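PDB 6D2Y: PbSGBP-B lipoprotein from Prevotella bryantii B14, which probably binds polysaccharide at the cell surface as a lipoprotein of a polysaccharide utilization locus, and carries a magnesium ion. Local coordinates for residues A[323-327]-A[328-332]. Numbering follows the deposited sequence.
Sequences AGWGA and GPMQI
Trp325 sets its CG opposite the backbone N (chi1 174°), which lays the indole alongside the chain that follows it, while Met330, present as selenomethionine, runs extended through chi1 and chi2 and bends only at chi3 (-72°), bringing its methyl CE back toward the same ring. The indole N-H is shared between two carbonyls. Trp325 NE1 donates to Gly328 O at 3.0 Å, the oxygen lying near the ring plane, with a bent N-H...O angle of 139°; a weak bond runs from the same NE1 to Ala327 O at 2.8 Å. The main bond and the weak one probably help fix the turn of the ring about its chi angles. Residues 323-329 are the last part of the loop after strand 311-318, and Met330 begins strand 330-335, in the xyloglucan-binding family region of this beta-sandwich protein, where the two strands belong to different sheets. At the benzo end of the indole, Met330 CB packs 3.6 Å from Trp325 CH2, and Met330 CE reaches to 4.0 Å from Trp325 CZ3, the two side chains crossing nearly at right angles. Trp377 meets the indole edge-to-face, and Leu428 of strand 423-428 touches both Trp325 and Met330. Gly328, just before the strand, has a positive phi.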
ATOM      1  N   ALA A 323       5.749   5.403  24.353  1.00 52.11           N
ATOM      2  CA  ALA A 323       5.172   4.076  24.530  1.00 48.98           C
ATOM      3  C   ALA A 323       5.446   3.237  23.280  1.00 50.99           C
ATOM      4  O   ALA A 323       4.542   2.722  22.628  1.00 55.24           O
ATOM      5  CB  ALA A 323       3.677   4.166  24.823  1.00 48.17           C
ATOM      6  N   GLY A 324       6.727   3.090  22.951  1.00 49.82           N
ATOM      7  CA  GLY A 324       7.101   2.403  21.732  1.00 45.91           C
ATOM      8  C   GLY A 324       6.735   0.930  21.754  1.00 52.24           C
ATOM      9  O   GLY A 324       6.638   0.296  22.805  1.00 46.59           O
ATOM     10  N   TRP A 325       6.532   0.387  20.557  1.00 51.73           N
ATOM     11  CA  TRP A 325       6.167  -1.011  20.351  1.00 53.91           C
ATOM     12  C   TRP A 325       7.369  -1.719  19.743  1.00 58.11           C
ATOM     13  O   TRP A 325       7.684  -1.518  18.565  1.00 63.84           O
ATOM     14  CB  TRP A 325       4.940  -1.116  19.448  1.00 46.29           C
ATOM     15  CG  TRP A 325       4.571  -2.515  19.062  1.00 48.53           C
ATOM     16  CD1 TRP A 325       4.719  -3.643  19.815  1.00 43.82           C
ATOM     17  CD2 TRP A 325       3.985  -2.933  17.824  1.00 50.02           C
ATOM     18  NE1 TRP A 325       4.264  -4.740  19.121  1.00 48.53           N
ATOM     19  CE2 TRP A 325       3.807  -4.329  17.896  1.00 46.28           C
ATOM     20  CE3 TRP A 325       3.595  -2.261  16.661  1.00 49.26           C
ATOM     21  CZ2 TRP A 325       3.255  -5.067  16.851  1.00 43.83           C
ATOM     22  CZ3 TRP A 325       3.048  -2.996  15.624  1.00 52.33           C
ATOM     23  CH2 TRP A 325       2.882  -4.383  15.727  1.00 49.30           C
ATOM     24  N   GLY A 326       8.038  -2.544  20.543  1.00 56.48           N
ATOM     25  CA  GLY A 326       9.270  -3.165  20.101  1.00 57.89           C
ATOM     26  C   GLY A 326       9.308  -4.671  20.245  1.00 56.66           C
ATOM     27  O   GLY A 326      10.327  -5.298  19.939  1.00 57.95           O
ATOM     28  N   ALA A 327       8.217  -5.273  20.710  1.00 51.45           N
ATOM     29  CA  ALA A 327       8.175  -6.721  20.842  1.00 56.73           C
ATOM     30  C   ALA A 327       6.746  -7.197  20.650  1.00 58.98           C
ATOM     31  O   ALA A 327       5.789  -6.434  20.792  1.00 57.89           O
ATOM     32  CB  ALA A 327       8.718  -7.184  22.198  1.00 59.37           C
ATOM     33  N   GLY A 328       6.613  -8.476  20.323  1.00 60.65           N
ATOM     34  CA  GLY A 328       5.315  -9.082  20.188  1.00 59.28           C
ATOM     35  C   GLY A 328       4.666  -8.761  18.866  1.00 59.74           C
ATOM     36  O   GLY A 328       4.077  -7.692  18.671  1.00 59.02           O
ATOM     37  N   PRO A 329       4.768  -9.693  17.925  1.00 62.33           N
ATOM     38  CA  PRO A 329       4.215  -9.451  16.591  1.00 63.08           C
ATOM     39  C   PRO A 329       2.699  -9.371  16.627  1.00 58.77           C
ATOM     40  O   PRO A 329       2.032 -10.116  17.350  1.00 58.71           O
ATOM     41  CB  PRO A 329       4.691 -10.665  15.786  1.00 63.31           C
ATOM     42  CG  PRO A 329       5.793 -11.287  16.598  1.00 61.09           C
ATOM     43  CD  PRO A 329       5.428 -11.004  18.022  1.00 56.87           C
HETATM   44  N   MSE A 330       2.132  -8.549  15.782  1.00 54.03           N
HETATM   45  CA  MSE A 330       0.733  -8.365  15.719  1.00 49.14           C
HETATM   46  C   MSE A 330       0.093  -9.311  14.803  1.00 51.12           C
HETATM   47  O   MSE A 330       0.160  -9.151  13.627  1.00 50.34           O
HETATM   48  CB  MSE A 330       0.457  -6.968  15.212  1.00 48.01           C
HETATM   49  CG  MSE A 330      -1.008  -6.589  15.258  1.00 47.88           C
HETATM   50 SE   MSE A 330      -1.596  -4.916  14.514  0.59 49.63          SE
HETATM   51  CE  MSE A 330      -0.920  -3.695  15.790  1.00 56.02           C
ATOM     52  N   GLN A 331      -0.594 -10.276  15.339  1.00 50.70           N
ATOM     53  CA  GLN A 331      -1.288 -11.276  14.539  1.00 54.00           C
ATOM     54  C   GLN A 331      -2.730 -10.821  14.349  1.00 50.79           C
ATOM     55  O   GLN A 331      -3.467 -10.653  15.326  1.00 52.29           O
ATOM     56  CB  GLN A 331      -1.220 -12.654  15.198  1.00 55.50           C
ATOM     57  CG  GLN A 331       0.198 -13.045  15.595  1.00 60.67           C
ATOM     58  CD  GLN A 331       0.399 -14.542  15.733  1.00 62.78           C
ATOM     59  OE1 GLN A 331      -0.385 -15.338  15.216  1.00 63.02           O
ATOM     60  NE2 GLN A 331       1.467 -14.933  16.421  1.00 61.90           N
ATOM     61  N   ILE A 332      -3.115 -10.594  13.100  1.00 50.16           N
ATOM     62  CA  ILE A 332      -4.470 -10.188  12.748  1.00 52.67           C
ATOM     63  C   ILE A 332      -5.153 -11.402  12.134  1.00 55.21           C
ATOM     64  O   ILE A 332      -4.825 -11.808  11.014  1.00 52.43           O
ATOM     65  CB  ILE A 332      -4.464  -8.988  11.793  1.00 47.50           C
ATOM     66  CG1 ILE A 332      -3.601  -7.862  12.370  1.00 44.71           C
ATOM     67  CG2 ILE A 332      -5.877  -8.499  11.534  1.00 49.58           C
ATOM     68  CD1 ILE A 332      -3.218  -6.802  11.362  1.00 43.95           C
TER